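Local coordinates for probable spore coat polysaccharide biosynthesis protein E (PDB 3G8R) that probably acts as an N-acylneuraminate-9-phosphate synthase and binds zinc, joining a NeuB-type TIM barrel to a SAF domain in this fragment, at residues 310-324 and 329-341. Residues are numbered along the deposited sequence; the frame is centred on the assembly and turned at random.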
loop_
_atom_site.group_PDB
_atom_site.type_symbol
_atom_site.label_atom_id
_atom_site.label_comp_id
_atom_site.label_asym_id
_atom_site.label_seq_id
_atom_site.Cartn_x
_atom_site.Cartn_y
_atom_site.Cartn_z
ATOM N N LEU A 310 29.073 -28.611 3.057
ATOM C CA LEU A 310 28.331 -28.161 4.195
ATOM C C LEU A 310 28.639 -26.665 4.266
ATOM O O LEU A 310 29.777 -26.249 4.025
ATOM C CB LEU A 310 28.812 -28.901 5.441
ATOM C CG LEU A 310 28.220 -28.406 6.762
ATOM C CD1 LEU A 310 26.958 -29.138 7.028
ATOM C CD2 LEU A 310 29.162 -28.560 7.928
ATOM N N THR A 311 27.608 -25.868 4.539
ATOM C CA THR A 311 27.720 -24.411 4.658
ATOM C C THR A 311 27.552 -23.976 6.098
ATOM O O THR A 311 27.039 -24.717 6.924
ATOM C CB THR A 311 26.647 -23.693 3.837
ATOM O OG1 THR A 311 25.417 -23.699 4.556
ATOM C CG2 THR A 311 26.429 -24.395 2.538
ATOM N N ALA A 312 27.958 -22.746 6.373
ATOM C CA ALA A 312 27.971 -22.180 7.707
ATOM C C ALA A 312 26.558 -22.052 8.203
ATOM O O ALA A 312 26.287 -22.190 9.405
ATOM C CB ALA A 312 28.635 -20.832 7.679
ATOM N N ASN A 313 25.651 -21.812 7.265
ATOM C CA ASN A 313 24.232 -21.812 7.560
ATOM C C ASN A 313 23.698 -23.096 8.190
ATOM O O ASN A 313 22.517 -23.188 8.497
ATOM C CB ASN A 313 23.465 -21.461 6.304
ATOM C CG ASN A 313 23.828 -20.094 5.792
ATOM O OD1 ASN A 313 25.000 -19.822 5.471
ATOM N ND2 ASN A 313 22.837 -19.205 5.732
ATOM N N GLU A 314 24.576 -24.082 8.373
ATOM C CA GLU A 314 24.192 -25.382 8.913
ATOM C C GLU A 314 25.066 -25.761 10.108
ATOM O O GLU A 314 24.903 -26.840 10.683
ATOM C CB GLU A 314 24.260 -26.460 7.835
ATOM C CG GLU A 314 23.518 -26.106 6.560
ATOM C CD GLU A 314 23.941 -26.977 5.370
ATOM O OE1 GLU A 314 23.406 -28.109 5.277
ATOM O OE2 GLU A 314 24.795 -26.551 4.535
ATOM N N TRP A 315 25.981 -24.862 10.475
ATOM C CA TRP A 315 26.928 -25.109 11.557
ATOM C C TRP A 315 26.251 -24.790 12.850
ATOM O O TRP A 315 25.217 -24.157 12.816
ATOM C CB TRP A 315 28.178 -24.260 11.403
ATOM C CG TRP A 315 29.256 -24.670 12.339
ATOM C CD1 TRP A 315 29.745 -23.947 13.393
ATOM C CD2 TRP A 315 29.967 -25.904 12.339
ATOM N NE1 TRP A 315 30.726 -24.647 14.047
ATOM C CE2 TRP A 315 30.889 -25.854 13.416
ATOM C CE3 TRP A 315 29.921 -27.060 11.531
ATOM C CZ2 TRP A 315 31.754 -26.905 13.708
ATOM C CZ3 TRP A 315 30.769 -28.109 11.823
ATOM C CH2 TRP A 315 31.684 -28.021 12.898
ATOM N N SER A 316 26.805 -25.227 13.982
ATOM C CA SER A 316 26.090 -25.100 15.234
ATOM C C SER A 316 26.851 -24.733 16.508
ATOM O O SER A 316 26.223 -24.304 17.473
ATOM C CB SER A 316 25.232 -26.339 15.474
ATOM O OG SER A 316 25.179 -26.695 16.855
ATOM N N LYS A 317 28.165 -24.881 16.577
ATOM C CA LYS A 317 28.874 -24.462 17.832
ATOM C C LYS A 317 28.855 -25.496 18.943
ATOM O O LYS A 317 29.830 -25.600 19.701
ATOM C CB LYS A 317 28.370 -23.114 18.361
ATOM C CG LYS A 317 28.321 -22.954 19.860
ATOM C CD LYS A 317 27.424 -21.774 20.177
ATOM C CE LYS A 317 26.812 -21.876 21.525
ATOM N NZ LYS A 317 25.789 -20.819 21.590
ATOM N N TYR A 318 27.744 -26.234 19.040
ATOM C CA TYR A 318 27.727 -27.551 19.698
ATOM C C TYR A 318 28.138 -28.659 18.706
ATOM O O TYR A 318 28.132 -28.459 17.488
ATOM C CB TYR A 318 26.367 -27.857 20.350
ATOM C CG TYR A 318 25.860 -26.779 21.289
ATOM C CD1 TYR A 318 26.462 -26.541 22.538
ATOM C CD2 TYR A 318 24.767 -25.996 20.931
ATOM C CE1 TYR A 318 25.986 -25.531 23.381
ATOM C CE2 TYR A 318 24.279 -24.991 21.771
ATOM C CZ TYR A 318 24.890 -24.756 22.984
ATOM O OH TYR A 318 24.379 -23.746 23.778
ATOM N N VAL A 319 28.497 -29.824 19.232
ATOM C CA VAL A 319 28.980 -30.930 18.402
ATOM C C VAL A 319 27.829 -31.675 17.714
ATOM O O VAL A 319 27.082 -32.401 18.380
ATOM C CB VAL A 319 29.812 -31.913 19.240
ATOM C CG1 VAL A 319 30.236 -33.095 18.407
ATOM C CG2 VAL A 319 31.015 -31.218 19.814
ATOM N N ARG A 320 27.694 -31.502 16.398
ATOM C CA ARG A 320 26.597 -32.114 15.647
ATOM C C ARG A 320 27.010 -33.235 14.701
ATOM O O ARG A 320 26.214 -34.136 14.448
ATOM C CB ARG A 320 25.834 -31.066 14.868
ATOM C CG ARG A 320 25.374 -29.875 15.683
ATOM C CD ARG A 320 24.057 -30.131 16.393
ATOM N NE ARG A 320 24.283 -30.647 17.737
ATOM C CZ ARG A 320 23.847 -30.078 18.865
ATOM N NH1 ARG A 320 23.124 -28.948 18.828
ATOM N NH2 ARG A 320 24.129 -30.662 20.040
ATOM N N TYR A 321 28.238 -33.186 14.179
ATOM C CA TYR A 321 28.675 -34.145 13.162
ATOM C C TYR A 321 30.018 -34.796 13.412
ATOM O O TYR A 321 30.975 -34.160 13.863
ATOM C CB TYR A 321 28.743 -33.501 11.777
ATOM C CG TYR A 321 27.572 -32.616 11.386
ATOM C CD1 TYR A 321 26.461 -33.127 10.694
ATOM C CD2 TYR A 321 27.601 -31.245 11.671
ATOM C CE1 TYR A 321 25.390 -32.285 10.321
ATOM C CE2 TYR A 321 26.551 -30.401 11.304
ATOM C CZ TYR A 321 25.452 -30.913 10.636
ATOM O OH TYR A 321 24.436 -30.022 10.306
ATOM N N THR A 322 30.081 -36.084 13.081
ATOM C CA THR A 322 31.344 -36.797 12.969
ATOM C C THR A 322 31.581 -37.121 11.508
ATOM O O THR A 322 30.629 -37.294 10.744
ATOM C CB THR A 322 31.328 -38.115 13.749
ATOM O OG1 THR A 322 30.121 -38.829 13.437
ATOM C CG2 THR A 322 31.417 -37.859 15.255
ATOM N N ALA A 323 32.848 -37.200 11.132
ATOM C CA ALA A 323 33.231 -37.616 9.798
ATOM C C ALA A 323 33.113 -39.148 9.624
ATOM O O ALA A 323 33.813 -39.901 10.296
ATOM C CB ALA A 323 34.663 -37.143 9.512
ATOM N N LYS A 324 32.221 -39.583 8.732
ATOM C CA LYS A 324 32.111 -41.000 8.346
ATOM C C LYS A 324 33.375 -41.480 7.684
ATOM O O LYS A 324 33.797 -42.596 7.944
ATOM C CB LYS A 324 30.959 -41.270 7.365
ATOM C CG LYS A 324 29.574 -40.845 7.835
ATOM C CD LYS A 324 28.455 -41.644 7.143
ATOM C CE LYS A 324 27.615 -40.815 6.144
ATOM N NZ LYS A 324 27.865 -41.207 4.714
ATOM N N ALA A 329 42.964 -32.036 5.092
ATOM C CA ALA A 329 43.061 -30.625 5.476
ATOM C C ALA A 329 42.833 -29.689 4.289
ATOM O O ALA A 329 43.175 -30.017 3.133
ATOM C CB ALA A 329 44.370 -30.331 6.127
ATOM N N ASP A 330 42.235 -28.532 4.605
ATOM C CA ASP A 330 41.877 -27.460 3.648
ATOM C C ASP A 330 40.834 -27.920 2.619
ATOM O O ASP A 330 40.510 -27.233 1.660
ATOM C CB ASP A 330 43.137 -26.811 3.038
ATOM C CG ASP A 330 43.941 -25.978 4.067
ATOM O OD1 ASP A 330 45.161 -25.800 3.872
ATOM O OD2 ASP A 330 43.373 -25.492 5.077
ATOM N N ALA A 331 40.255 -29.077 2.865
ATOM C CA ALA A 331 39.237 -29.561 1.967
ATOM C C ALA A 331 37.827 -29.173 2.380
ATOM O O ALA A 331 37.528 -28.982 3.558
ATOM C CB ALA A 331 39.344 -31.061 1.807
ATOM N N PRO A 332 36.946 -29.064 1.395
ATOM C CA PRO A 332 35.571 -28.715 1.695
ATOM C C PRO A 332 34.937 -29.872 2.402
ATOM O O PRO A 332 35.102 -31.003 1.973
ATOM C CB PRO A 332 34.940 -28.517 0.314
ATOM C CG PRO A 332 35.890 -29.165 -0.652
ATOM C CD PRO A 332 37.232 -29.126 -0.048
ATOM N N VAL A 333 34.232 -29.597 3.487
ATOM C CA VAL A 333 33.526 -30.624 4.192
ATOM C C VAL A 333 32.247 -30.868 3.427
ATOM O O VAL A 333 31.314 -30.098 3.521
ATOM C CB VAL A 333 33.131 -30.176 5.574
ATOM C CG1 VAL A 333 32.187 -31.194 6.192
ATOM C CG2 VAL A 333 34.336 -29.959 6.444
HETATM N N MSE A 334 32.211 -31.948 2.667
HETATM C CA MSE A 334 31.007 -32.404 2.000
HETATM C C MSE A 334 30.027 -33.011 2.997
HETATM O O MSE A 334 30.422 -33.774 3.876
HETATM C CB MSE A 334 31.408 -33.435 0.962
HETATM C CG MSE A 334 32.556 -32.947 0.074
HETATM SE SE MSE A 334 32.121 -31.464 -0.813
HETATM C CE MSE A 334 30.538 -31.940 -1.401
ATOM N N ALA A 335 28.750 -32.659 2.853
ATOM C CA ALA A 335 27.713 -33.030 3.815
ATOM C C ALA A 335 27.304 -34.489 3.688
ATOM O O ALA A 335 26.806 -35.095 4.636
ATOM C CB ALA A 335 26.510 -32.134 3.662
ATOM N N ALA A 336 27.518 -35.067 2.513
ATOM C CA ALA A 336 27.250 -36.495 2.347
ATOM C C ALA A 336 28.257 -37.357 3.132
ATOM O O ALA A 336 28.074 -38.572 3.261
ATOM C CB ALA A 336 27.237 -36.873 0.871
ATOM N N ASP A 337 29.303 -36.732 3.671
ATOM C CA ASP A 337 30.352 -37.469 4.376
ATOM C C ASP A 337 30.226 -37.393 5.893
ATOM O O ASP A 337 31.207 -37.609 6.614
ATOM C CB ASP A 337 31.733 -36.955 3.956
ATOM C CG ASP A 337 32.059 -37.247 2.488
ATOM O OD1 ASP A 337 31.205 -37.816 1.753
ATOM O OD2 ASP A 337 33.192 -36.898 2.071
ATOM N N LEU A 338 29.045 -37.072 6.400
ATOM C CA LEU A 338 28.963 -36.883 7.829
ATOM C C LEU A 338 27.794 -37.597 8.447
ATOM O O LEU A 338 26.665 -37.549 7.938
ATOM C CB LEU A 338 28.916 -35.405 8.197
ATOM C CG LEU A 338 29.829 -34.402 7.488
ATOM C CD1 LEU A 338 29.210 -33.042 7.674
ATOM C CD2 LEU A 338 31.244 -34.416 7.986
ATOM N N GLU A 339 28.087 -38.259 9.562
ATOM C CA GLU A 339 27.073 -38.886 10.386
ATOM C C GLU A 339 26.742 -37.982 11.582
ATOM O O GLU A 339 27.635 -37.453 12.249
ATOM C CB GLU A 339 27.505 -40.298 10.819
ATOM C CG GLU A 339 26.329 -41.240 11.052
ATOM C CD GLU A 339 26.658 -42.705 10.805
ATOM O OE1 GLU A 339 25.846 -43.566 11.215
ATOM O OE2 GLU A 339 27.716 -43.012 10.202
ATOM N N PRO A 340 25.450 -37.781 11.829
ATOM C CA PRO A 340 24.991 -36.885 12.865
ATOM C C PRO A 340 25.116 -37.468 14.271
ATOM O O PRO A 340 25.108 -38.681 14.452
ATOM C CB PRO A 340 23.522 -36.678 12.502
ATOM C CG PRO A 340 23.425 -37.069 11.048
ATOM C CD PRO A 340 24.342 -38.221 10.972
ATOM N N VAL A 341 25.213 -36.590 15.263
ATOM C CA VAL A 341 25.504 -37.016 16.624
ATOM C C VAL A 341 24.438 -36.527 17.598
ATOM O O VAL A 341 23.746 -37.345 18.196
ATOM C CB VAL A 341 26.921 -36.581 17.040
ATOM C CG1 VAL A 341 27.119 -36.688 18.540
ATOM C CG2 VAL A 341 27.922 -37.450 16.337
#
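Leu338 lays its side chain against Tyr321, CB to CB at 4.1 Å, while its CD1 approaches the phenol ring obliquely and its CD2 reaches past the Thr322 carbonyl toward the backbone of Ala323. CG of Tyr321 stands anti to the carbonyl carbon (chi1 -44°), and from there the ring extends back over its own segment until OH donates to Glu314 O, 3.2 Å away in the plane of the ring; the far end of the phenol is thereby tethered. The backbones beneath illustrate how a two-stranded antiparallel sheet alternates its pairs. Thr322 and Glu339 form the hydrogen-bonded pair, with Thr322 N to Glu339 O at 2.9 Å and Glu339 N to Thr322 O at 3.0 Å, whereas Tyr321–Pro340 and Ala323–Leu338 are non-hydrogen-bonded. Proline, which has no N-H to give, thus occupies a position where none is called for. A second donor grips Glu339 O: Thr322 OG1, at 3.1 Å, comes from above the carbonyl plane. Beside this hydroxyl the side chains of Thr322 and Val341 cross at about a right angle, CG2 touching CG2. At the other end Lys324 bends at chi3 and chi4, carrying its aliphatic chain across Glu339 and delivering NZ to Ala336 O at 3.0 Å; Asp337 OD1 lies 5.6 Å from Lys324 NZ, and Glu339 OE2 is similarly distant, not in contact but perhaps near enough to favour its charge. Near the start of 310-324, Leu310 N donates almost straight to Val333 O at 2.7 Å, and Leu310 CB packs on Val333 and Ala335. The whole contact belongs to the SAF domain, remote from the zinc-bearing barrel: Leu310 and Val333 rest on strand 281-284, Trp315 meets Phe301 of strand 299-302 edge-to-face, and Asn313 and Lys317 bind the second subunit.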